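Local coordinates for protein probable ferredoxin-dependent nitrite reductase NirA (Mycobacterium tuberculosis, PDB 1ZJ8) that reduces sulfite to sulfide with electrons from ferredoxin, using a siroheme and a [4Fe-4S] cluster, probably for the biosynthesis of sulfur-containing amino acids and cofactors, at residues E23-N37 with F288-A300. Numbering follows the deposited sequence.
Sequences EGQWALGHREPLNAN and FRDYGYRRLRAKA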
loop_
_atom_site.group_PDB
_atom_site.type_symbol
_atom_site.label_atom_id
_atom_site.label_comp_id
_atom_site.label_asym_id
_atom_site.label_seq_id
_atom_site.Cartn_x
_atom_site.Cartn_y
_atom_site.Cartn_z
ATOM N N GLU A 23 7.750 -27.448 8.280
ATOM C CA GLU A 23 7.172 -26.102 8.289
ATOM C C GLU A 23 6.314 -25.885 7.043
ATOM O O GLU A 23 6.036 -24.740 6.690
ATOM C CB GLU A 23 8.264 -25.020 8.344
ATOM C CG GLU A 23 9.181 -25.063 9.577
ATOM C CD GLU A 23 8.781 -24.104 10.697
ATOM O OE1 GLU A 23 8.295 -22.987 10.425
ATOM O OE2 GLU A 23 8.981 -24.475 11.871
ATOM N N GLY A 24 5.902 -26.973 6.381
ATOM C CA GLY A 24 5.017 -26.909 5.213
ATOM C C GLY A 24 5.751 -26.705 3.900
ATOM O O GLY A 24 5.121 -26.687 2.848
ATOM N N GLN A 25 7.082 -26.581 3.965
ATOM C CA GLN A 25 7.926 -26.248 2.808
ATOM C C GLN A 25 7.810 -27.262 1.675
ATOM O O GLN A 25 8.060 -28.454 1.870
ATOM C CB GLN A 25 9.399 -26.131 3.234
ATOM C CG GLN A 25 9.696 -24.907 4.093
ATOM C CD GLN A 25 11.022 -25.000 4.841
ATOM O OE1 GLN A 25 11.171 -25.809 5.764
ATOM N NE2 GLN A 25 11.982 -24.151 4.467
ATOM N N TRP A 26 7.426 -26.768 0.498
ATOM C CA TRP A 26 7.283 -27.583 -0.718
ATOM C C TRP A 26 8.594 -28.288 -1.116
ATOM O O TRP A 26 8.592 -29.484 -1.415
ATOM C CB TRP A 26 6.773 -26.699 -1.880
ATOM C CG TRP A 26 5.266 -26.474 -1.887
ATOM C CD1 TRP A 26 4.390 -26.739 -0.872
ATOM C CD2 TRP A 26 4.475 -25.925 -2.965
ATOM N NE1 TRP A 26 3.106 -26.406 -1.252
ATOM C CE2 TRP A 26 3.128 -25.907 -2.528
ATOM C CE3 TRP A 26 4.773 -25.456 -4.255
ATOM C CZ2 TRP A 26 2.079 -25.437 -3.333
ATOM C CZ3 TRP A 26 3.728 -24.991 -5.054
ATOM C CH2 TRP A 26 2.401 -24.983 -4.586
ATOM N N ALA A 27 9.707 -27.553 -1.100
ATOM C CA ALA A 27 11.015 -28.081 -1.553
ATOM C C ALA A 27 11.704 -29.078 -0.596
ATOM O O ALA A 27 12.765 -29.614 -0.923
ATOM C CB ALA A 27 11.987 -26.921 -1.871
ATOM N N LEU A 28 11.149 -29.299 0.590
ATOM C CA LEU A 28 11.631 -30.374 1.452
ATOM C C LEU A 28 10.739 -31.626 1.336
ATOM O O LEU A 28 10.887 -32.568 2.108
ATOM C CB LEU A 28 11.713 -29.906 2.907
ATOM C CG LEU A 28 12.474 -28.601 3.190
ATOM C CD1 LEU A 28 12.831 -28.503 4.685
ATOM C CD2 LEU A 28 13.737 -28.450 2.331
ATOM N N GLY A 29 9.821 -31.631 0.369
ATOM C CA GLY A 29 8.853 -32.712 0.219
ATOM C C GLY A 29 7.666 -32.615 1.163
ATOM O O GLY A 29 6.684 -33.353 0.998
ATOM N N HIS A 30 7.746 -31.704 2.142
ATOM C CA HIS A 30 6.698 -31.520 3.155
ATOM C C HIS A 30 5.544 -30.728 2.529
ATOM O O HIS A 30 5.318 -29.570 2.860
ATOM C CB HIS A 30 7.246 -30.810 4.419
ATOM C CG HIS A 30 8.530 -31.390 4.964
ATOM N ND1 HIS A 30 8.844 -32.735 4.897
ATOM C CD2 HIS A 30 9.572 -30.797 5.606
ATOM C CE1 HIS A 30 10.026 -32.941 5.459
ATOM N NE2 HIS A 30 10.489 -31.782 5.897
ATOM N N ARG A 31 4.805 -31.385 1.640
ATOM C CA ARG A 31 3.920 -30.707 0.707
ATOM C C ARG A 31 2.429 -30.843 1.057
ATOM O O ARG A 31 1.556 -30.599 0.205
ATOM C CB ARG A 31 4.215 -31.250 -0.697
ATOM C CG ARG A 31 3.504 -30.518 -1.806
ATOM C CD ARG A 31 4.387 -30.302 -3.009
ATOM N NE ARG A 31 3.596 -29.716 -4.095
ATOM C CZ ARG A 31 4.047 -28.857 -5.009
ATOM N NH1 ARG A 31 5.311 -28.431 -4.997
ATOM N NH2 ARG A 31 3.208 -28.413 -5.944
ATOM N N GLU A 32 2.138 -31.197 2.310
ATOM C CA GLU A 32 0.748 -31.432 2.733
ATOM C C GLU A 32 0.091 -30.238 3.437
ATOM O O GLU A 32 0.761 -29.512 4.176
ATOM C CB GLU A 32 0.661 -32.694 3.608
ATOM C CG GLU A 32 0.739 -33.985 2.796
ATOM C CD GLU A 32 -0.386 -34.110 1.754
ATOM O OE1 GLU A 32 -0.571 -33.186 0.926
ATOM O OE2 GLU A 32 -1.089 -35.144 1.757
ATOM N N PRO A 33 -1.230 -30.037 3.220
ATOM C CA PRO A 33 -1.927 -28.903 3.841
ATOM C C PRO A 33 -1.873 -28.931 5.361
ATOM O O PRO A 33 -2.270 -29.921 5.957
ATOM C CB PRO A 33 -3.386 -29.067 3.370
ATOM C CG PRO A 33 -3.504 -30.468 2.888
ATOM C CD PRO A 33 -2.141 -30.854 2.394
ATOM N N LEU A 34 -1.380 -27.857 5.972
ATOM C CA LEU A 34 -1.340 -27.735 7.426
ATOM C C LEU A 34 -2.309 -26.650 7.929
ATOM O O LEU A 34 -2.262 -26.259 9.101
ATOM C CB LEU A 34 0.089 -27.410 7.887
ATOM C CG LEU A 34 1.243 -28.301 7.401
ATOM C CD1 LEU A 34 2.544 -27.999 8.163
ATOM C CD2 LEU A 34 0.895 -29.777 7.521
ATOM N N ASN A 35 -3.177 -26.169 7.037
ATOM C CA ASN A 35 -4.152 -25.105 7.333
ATOM C C ASN A 35 -5.397 -25.363 6.496
ATOM O O ASN A 35 -5.356 -26.155 5.548
ATOM C CB ASN A 35 -3.593 -23.721 6.956
ATOM C CG ASN A 35 -2.248 -23.442 7.585
ATOM O OD1 ASN A 35 -2.140 -23.389 8.801
ATOM N ND2 ASN A 35 -1.212 -23.273 6.759
ATOM N N ALA A 36 -6.492 -24.681 6.833
ATOM C CA ALA A 36 -7.683 -24.664 5.974
ATOM C C ALA A 36 -7.399 -23.848 4.701
ATOM O O ALA A 36 -8.024 -24.057 3.647
ATOM C CB ALA A 36 -8.870 -24.079 6.725
ATOM N N ASN A 37 -6.455 -22.913 4.829
ATOM C CA ASN A 37 -6.034 -22.046 3.741
ATOM C C ASN A 37 -5.187 -22.801 2.739
ATOM O O ASN A 37 -5.453 -22.747 1.537
ATOM C CB ASN A 37 -5.254 -20.853 4.297
ATOM C CG ASN A 37 -6.138 -19.898 5.089
ATOM O OD1 ASN A 37 -6.128 -19.892 6.323
ATOM N ND2 ASN A 37 -6.909 -19.086 4.376
ATOM N N PHE A 288 10.491 -18.197 -2.759
ATOM C CA PHE A 288 9.366 -18.019 -1.839
ATOM C C PHE A 288 8.420 -19.211 -1.935
ATOM O O PHE A 288 8.129 -19.856 -0.935
ATOM C CB PHE A 288 8.615 -16.696 -2.140
ATOM C CG PHE A 288 7.459 -16.382 -1.191
ATOM C CD1 PHE A 288 7.586 -16.544 0.199
ATOM C CD2 PHE A 288 6.252 -15.880 -1.689
ATOM C CE1 PHE A 288 6.530 -16.245 1.068
ATOM C CE2 PHE A 288 5.179 -15.577 -0.817
ATOM C CZ PHE A 288 5.328 -15.766 0.562
ATOM N N ARG A 289 7.949 -19.502 -3.142
ATOM C CA ARG A 289 6.977 -20.587 -3.355
ATOM C C ARG A 289 7.514 -21.911 -2.815
ATOM O O ARG A 289 6.805 -22.638 -2.110
ATOM C CB ARG A 289 6.625 -20.726 -4.839
ATOM C CG ARG A 289 5.664 -21.903 -5.186
ATOM C CD ARG A 289 5.675 -22.242 -6.682
ATOM N NE ARG A 289 7.050 -22.367 -7.163
ATOM C CZ ARG A 289 7.433 -22.350 -8.436
ATOM N NH1 ARG A 289 6.543 -22.229 -9.421
ATOM N NH2 ARG A 289 8.729 -22.451 -8.723
ATOM N N ASP A 290 8.774 -22.208 -3.120
ATOM C CA ASP A 290 9.343 -23.526 -2.827
ATOM C C ASP A 290 9.858 -23.688 -1.371
ATOM O O ASP A 290 9.756 -24.778 -0.789
ATOM C CB ASP A 290 10.433 -23.846 -3.876
ATOM C CG ASP A 290 9.870 -23.912 -5.330
ATOM O OD1 ASP A 290 8.684 -24.240 -5.518
ATOM O OD2 ASP A 290 10.610 -23.637 -6.293
ATOM N N TYR A 291 10.371 -22.613 -0.775
ATOM C CA TYR A 291 10.980 -22.680 0.564
ATOM C C TYR A 291 10.282 -21.835 1.652
ATOM O O TYR A 291 10.656 -21.902 2.832
ATOM C CB TYR A 291 12.447 -22.248 0.484
ATOM C CG TYR A 291 13.403 -23.230 -0.193
ATOM C CD1 TYR A 291 13.463 -23.338 -1.593
ATOM C CD2 TYR A 291 14.294 -24.013 0.575
ATOM C CE1 TYR A 291 14.366 -24.223 -2.201
ATOM C CE2 TYR A 291 15.189 -24.886 -0.019
ATOM C CZ TYR A 291 15.222 -24.993 -1.399
ATOM O OH TYR A 291 16.115 -25.864 -1.974
ATOM N N GLY A 292 9.293 -21.027 1.273
ATOM C CA GLY A 292 8.505 -20.289 2.256
ATOM C C GLY A 292 7.674 -21.211 3.137
ATOM O O GLY A 292 7.199 -22.255 2.688
ATOM N N TYR A 293 7.489 -20.813 4.391
ATOM C CA TYR A 293 6.755 -21.621 5.368
ATOM C C TYR A 293 5.258 -21.650 5.053
ATOM O O TYR A 293 4.699 -20.644 4.627
ATOM C CB TYR A 293 7.000 -21.078 6.776
ATOM C CG TYR A 293 8.466 -20.923 7.136
ATOM C CD1 TYR A 293 9.426 -21.814 6.662
ATOM C CD2 TYR A 293 8.892 -19.904 7.975
ATOM C CE1 TYR A 293 10.779 -21.685 7.005
ATOM C CE2 TYR A 293 10.253 -19.774 8.338
ATOM C CZ TYR A 293 11.189 -20.672 7.845
ATOM O OH TYR A 293 12.529 -20.556 8.174
ATOM N N ARG A 294 4.625 -22.814 5.234
ATOM C CA ARG A 294 3.189 -22.994 4.920
ATOM C C ARG A 294 2.451 -23.743 6.052
ATOM O O ARG A 294 1.494 -24.500 5.815
ATOM C CB ARG A 294 3.012 -23.702 3.560
ATOM C CG ARG A 294 3.804 -23.059 2.394
ATOM C CD ARG A 294 3.742 -23.868 1.104
ATOM N NE ARG A 294 2.606 -23.487 0.265
ATOM C CZ ARG A 294 2.680 -22.975 -0.970
ATOM N NH1 ARG A 294 3.854 -22.784 -1.575
ATOM N NH2 ARG A 294 1.557 -22.676 -1.622
ATOM N N ARG A 295 2.887 -23.467 7.281
ATOM C CA ARG A 295 2.389 -24.124 8.477
ATOM C C ARG A 295 1.556 -23.161 9.343
ATOM O O ARG A 295 0.336 -23.287 9.402
ATOM C CB ARG A 295 3.581 -24.685 9.256
ATOM C CG ARG A 295 3.208 -25.460 10.495
ATOM C CD ARG A 295 4.452 -25.988 11.160
ATOM N NE ARG A 295 5.246 -24.909 11.741
ATOM C CZ ARG A 295 5.028 -24.363 12.940
ATOM N NH1 ARG A 295 4.021 -24.771 13.707
ATOM N NH2 ARG A 295 5.821 -23.386 13.372
ATOM N N LEU A 296 2.214 -22.218 10.018
ATOM C CA LEU A 296 1.506 -21.155 10.739
ATOM C C LEU A 296 1.121 -20.042 9.758
ATOM O O LEU A 296 1.976 -19.493 9.054
ATOM C CB LEU A 296 2.360 -20.569 11.879
ATOM C CG LEU A 296 2.700 -21.478 13.073
ATOM C CD1 LEU A 296 3.649 -20.804 14.092
ATOM C CD2 LEU A 296 1.428 -21.974 13.767
ATOM N N ARG A 297 -0.165 -19.702 9.734
ATOM C CA ARG A 297 -0.697 -18.618 8.888
ATOM C C ARG A 297 -0.036 -17.269 9.142
ATOM O O ARG A 297 0.180 -16.511 8.211
ATOM C CB ARG A 297 -2.197 -18.457 9.125
ATOM C CG ARG A 297 -2.932 -17.973 7.933
ATOM C CD ARG A 297 -3.129 -19.099 6.939
ATOM N NE ARG A 297 -3.564 -18.611 5.628
ATOM C CZ ARG A 297 -2.743 -18.209 4.652
ATOM N NH1 ARG A 297 -1.418 -18.174 4.820
ATOM N NH2 ARG A 297 -3.253 -17.804 3.500
ATOM N N ALA A 298 0.283 -16.976 10.396
ATOM C CA ALA A 298 0.993 -15.748 10.745
ATOM C C ALA A 298 2.518 -15.916 10.783
ATOM O O ALA A 298 3.215 -15.044 11.299
ATOM C CB ALA A 298 0.507 -15.229 12.087
ATOM N N LYS A 299 3.038 -17.032 10.266
ATOM C CA LYS A 299 4.491 -17.229 10.165
ATOM C C LYS A 299 4.826 -17.777 8.772
ATOM O O LYS A 299 5.723 -18.617 8.611
ATOM C CB LYS A 299 4.975 -18.168 11.276
ATOM C CG LYS A 299 6.508 -18.182 11.564
ATOM C CD LYS A 299 6.939 -19.600 12.062
ATOM C CE LYS A 299 8.438 -19.873 11.968
ATOM N NZ LYS A 299 9.140 -19.671 13.260
ATOM N N ALA A 300 4.109 -17.258 7.769
ATOM C CA ALA A 300 4.176 -17.751 6.395
ATOM C C ALA A 300 4.951 -16.832 5.447
ATOM O O ALA A 300 5.425 -17.279 4.404
ATOM C CB ALA A 300 2.753 -17.974 5.871
#
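Trp26 and Arg294 both set CG anti to their own carbonyl carbon, and the arginine chain then bends at chi3 (90°), laying its guanidinium over the indole. The result is a cation-pi stack joining the N-terminal segment 23-37 to the end of helix 277-291 and the loop after it, within the siroheme-bearing sulfite reductase fold. Planes only 6° apart, with Arg294 CZ 3.7 Å from the centroid of the five-membered ring of Trp26, define the stack. The guanidinium of Arg31 lies over the opposite indole face, offset toward the rim; a salt bridge from Arg294 NH2 to Asp214 should partly balance the charge.

Two backbone bonds, from residues before and after Trp26, join the segments: Arg294 N donates to Glu23 O at 2.8 Å, and Ala27 N to Asp290 O, also at 2.8 Å. The second bond reaches a carbonyl in the last turn of the helix. Next to it, Ala27 CB sits over one face of Tyr291, 3.8 Å from the ring centroid, a CH-pi contact. Leu34 CD1 packs on Arg295 CG at 3.5 Å. Glu23 OE2 makes a long salt bridge to Arg295 NH2 and also pairs with Arg21. Gln25, its chain extended beyond CG, gives NE2 to Tyr291 O at 3.1 Å, the donor tilted 21° from the carbonyl plane.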